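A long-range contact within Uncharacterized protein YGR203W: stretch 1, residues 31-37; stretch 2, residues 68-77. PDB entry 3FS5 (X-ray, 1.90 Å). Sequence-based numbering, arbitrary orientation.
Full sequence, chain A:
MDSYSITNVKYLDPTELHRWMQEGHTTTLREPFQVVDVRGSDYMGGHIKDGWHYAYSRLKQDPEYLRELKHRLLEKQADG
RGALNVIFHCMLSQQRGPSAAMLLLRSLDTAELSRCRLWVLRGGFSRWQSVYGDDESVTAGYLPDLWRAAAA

Stretch 1 31-37: EPFQVVD
Stretch 2, residues 68-77: ELKHRLLEKQ

A strand and a helix running nearly antiparallel can be joined by matching their periodicities, and this pair illustrates how. Strand 33-37 is extended, with phi from -148° to -86° and psi from 111° to 162°; helix 68-77 is regular, near -62/-44, with i to i+4 bonds such as Leu73 N to Leu69 O (2.9 Å). Their axes approach to 10.0 Å at 162°. Alternate residues of the first stretch meet successive turns of the helix: CA to CA, Pro32 lies 7.8 Å from Gln77, Gln34 7.9 Å from Leu73, and Val36 9.2 Å from Leu69.

The strand's alternation sends Gln34 and Val36 toward the helix, while Phe33 (chi1 63°, p) and Val35 (t) point away. The helix answers with two leucines whose CA-to-CB bonds point sideways but whose ends come nearer. Leu69 uses t,p (174°, 58°) to place CD2 4.2 Å from CG1 of Val36 (chi1 t). Leu73 adopts m,t (-71°, 177°), setting its CD2 3.9 Å from CG of Gln34. All four residues are buried, and the aliphatic carbons of Gln34 (chi1 t, chi2 p) let a polar residue share this apolar seam.

Where the seam becomes more open, Lys76 takes over, losing the largest area of any residue here, 73 of the 282 Å² buried. Its CA-to-CB bond points toward the strand; chi1 to chi3 are all t, spanning the gap, and chi4 turns to m (-70°). NZ donates a hydrogen bond to Phe33 O at 3.2 Å, so Phe33 contributes its backbone carbonyl although its CA-to-CB bond points away. The same NZ lies 4.1 Å from CB of Pro32. A long, flexible chain ending in a donor suits this position: its methylenes pass beside Gln34, and the amine reaches the main chain at Phe33.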

# COMPACT_ATOMS: atom_id res chain seq x y z
N GLU A 31 10.49 3.75 11.18
CA GLU A 31 9.90 2.42 11.14
C GLU A 31 9.84 1.90 9.71
O GLU A 31 9.91 2.66 8.74
CB GLU A 31 8.48 2.45 11.72
CG GLU A 31 8.39 2.97 13.14
CD GLU A 31 6.97 2.97 13.66
OE1 GLU A 31 6.09 3.55 12.99
OE2 GLU A 31 6.73 2.40 14.75
N PRO A 32 9.70 0.58 9.55
CA PRO A 32 9.62 -0.01 8.21
C PRO A 32 8.23 0.18 7.61
O PRO A 32 7.27 0.50 8.31
CB PRO A 32 9.95 -1.48 8.47
CG PRO A 32 9.33 -1.71 9.81
CD PRO A 32 9.71 -0.47 10.59
N PHE A 33 8.13 -0.02 6.30
CA PHE A 33 6.85 0.13 5.63
C PHE A 33 6.72 -0.94 4.55
O PHE A 33 7.70 -1.55 4.15
CB PHE A 33 6.73 1.53 5.02
CG PHE A 33 7.75 1.81 3.94
CD1 PHE A 33 7.52 1.43 2.62
CD2 PHE A 33 8.96 2.41 4.26
CE1 PHE A 33 8.47 1.65 1.63
CE2 PHE A 33 9.93 2.64 3.27
CZ PHE A 33 9.69 2.26 1.96
N GLN A 34 5.49 -1.18 4.10
CA GLN A 34 5.24 -2.15 3.05
C GLN A 34 4.05 -1.72 2.21
O GLN A 34 2.96 -1.50 2.74
CB GLN A 34 4.96 -3.54 3.64
CG GLN A 34 4.64 -4.58 2.56
CD GLN A 34 5.78 -4.76 1.56
OE1 GLN A 34 5.58 -4.75 0.35
NE2 GLN A 34 6.98 -4.95 2.08
N VAL A 35 4.27 -1.59 0.91
CA VAL A 35 3.23 -1.18 -0.01
C VAL A 35 2.42 -2.38 -0.48
O VAL A 35 2.99 -3.41 -0.87
CB VAL A 35 3.83 -0.47 -1.26
CG1 VAL A 35 2.75 -0.20 -2.30
CG2 VAL A 35 4.51 0.82 -0.84
N VAL A 36 1.10 -2.26 -0.43
CA VAL A 36 0.22 -3.33 -0.90
C VAL A 36 -0.67 -2.76 -2.00
O VAL A 36 -1.54 -1.92 -1.76
CB VAL A 36 -0.68 -3.88 0.24
CG1 VAL A 36 -1.54 -5.05 -0.29
CG2 VAL A 36 0.19 -4.35 1.40
N ASP A 37 -0.44 -3.23 -3.22
CA ASP A 37 -1.17 -2.82 -4.41
C ASP A 37 -2.40 -3.74 -4.53
O ASP A 37 -2.25 -4.93 -4.80
CB ASP A 37 -0.24 -2.98 -5.62
CG ASP A 37 -0.81 -2.42 -6.91
OD1 ASP A 37 -0.01 -2.10 -7.81
OD2 ASP A 37 -2.05 -2.30 -7.03
N GLU A 68 -3.43 -14.81 4.53
CA GLU A 68 -2.07 -14.91 4.01
C GLU A 68 -1.36 -13.56 4.05
O GLU A 68 -0.20 -13.47 4.45
CB GLU A 68 -2.06 -15.43 2.57
CG GLU A 68 -0.75 -15.16 1.83
CD GLU A 68 -0.78 -15.59 0.38
OE1 GLU A 68 0.05 -15.07 -0.40
OE2 GLU A 68 -1.62 -16.44 0.01
N LEU A 69 -2.07 -12.51 3.63
CA LEU A 69 -1.51 -11.17 3.64
C LEU A 69 -1.18 -10.74 5.07
O LEU A 69 -0.09 -10.27 5.34
CB LEU A 69 -2.48 -10.17 3.01
CG LEU A 69 -2.06 -8.69 3.09
CD1 LEU A 69 -0.69 -8.50 2.42
CD2 LEU A 69 -3.11 -7.82 2.44
N LYS A 70 -2.14 -10.92 5.97
CA LYS A 70 -1.96 -10.57 7.38
C LYS A 70 -0.72 -11.26 7.94
O LYS A 70 0.12 -10.63 8.58
CB LYS A 70 -3.19 -10.98 8.19
CG LYS A 70 -3.02 -10.84 9.70
CD LYS A 70 -4.24 -11.36 10.44
CE LYS A 70 -4.03 -11.38 11.94
NZ LYS A 70 -5.21 -11.91 12.66
N HIS A 71 -0.62 -12.57 7.71
CA HIS A 71 0.51 -13.34 8.20
C HIS A 71 1.83 -12.79 7.67
O HIS A 71 2.78 -12.61 8.43
CB HIS A 71 0.37 -14.81 7.78
CG HIS A 71 1.52 -15.67 8.20
ND1 HIS A 71 1.72 -16.06 9.51
CD2 HIS A 71 2.56 -16.18 7.50
CE1 HIS A 71 2.83 -16.77 9.59
NE2 HIS A 71 3.36 -16.85 8.39
N ARG A 72 1.90 -12.53 6.36
CA ARG A 72 3.12 -12.01 5.77
C ARG A 72 3.51 -10.67 6.38
O ARG A 72 4.68 -10.44 6.68
CB ARG A 72 2.97 -11.83 4.26
CG ARG A 72 3.08 -13.10 3.45
CD ARG A 72 3.18 -12.78 1.97
NE ARG A 72 4.47 -12.19 1.62
CZ ARG A 72 4.79 -11.77 0.40
NH1 ARG A 72 5.99 -11.24 0.17
NH2 ARG A 72 3.92 -11.86 -0.59
N LEU A 73 2.53 -9.79 6.54
CA LEU A 73 2.78 -8.48 7.11
C LEU A 73 3.32 -8.57 8.53
O LEU A 73 4.34 -7.96 8.85
CB LEU A 73 1.50 -7.63 7.09
CG LEU A 73 1.03 -7.17 5.70
CD1 LEU A 73 -0.28 -6.42 5.82
CD2 LEU A 73 2.10 -6.28 5.06
N LEU A 74 2.64 -9.34 9.38
CA LEU A 74 3.06 -9.48 10.77
C LEU A 74 4.42 -10.15 10.90
O LEU A 74 5.17 -9.87 11.83
CB LEU A 74 2.00 -10.24 11.57
CG LEU A 74 0.69 -9.47 11.78
CD1 LEU A 74 -0.33 -10.34 12.50
CD2 LEU A 74 0.99 -8.21 12.59
N GLU A 75 4.72 -11.05 9.97
CA GLU A 75 6.00 -11.75 9.99
C GLU A 75 7.11 -10.74 9.71
O GLU A 75 8.19 -10.80 10.32
CB GLU A 75 5.98 -12.86 8.94
CG GLU A 75 7.17 -13.80 9.02
CD GLU A 75 6.89 -15.12 8.34
OE1 GLU A 75 5.99 -15.85 8.81
OE2 GLU A 75 7.56 -15.43 7.33
N LYS A 76 6.85 -9.81 8.79
CA LYS A 76 7.83 -8.78 8.45
C LYS A 76 7.98 -7.80 9.62
O LYS A 76 9.07 -7.33 9.92
CB LYS A 76 7.36 -8.02 7.20
CG LYS A 76 8.30 -6.92 6.71
CD LYS A 76 7.78 -6.31 5.40
CE LYS A 76 8.80 -5.40 4.71
NZ LYS A 76 9.03 -4.12 5.43
N GLN A 77 6.86 -7.50 10.28
CA GLN A 77 6.87 -6.57 11.40
C GLN A 77 7.69 -7.11 12.58
O GLN A 77 8.45 -6.38 13.21
CB GLN A 77 5.43 -6.27 11.84
CG GLN A 77 5.30 -5.18 12.91
CD GLN A 77 5.49 -5.70 14.33
OE1 GLN A 77 5.75 -4.92 15.25
NE2 GLN A 77 5.34 -7.00 14.51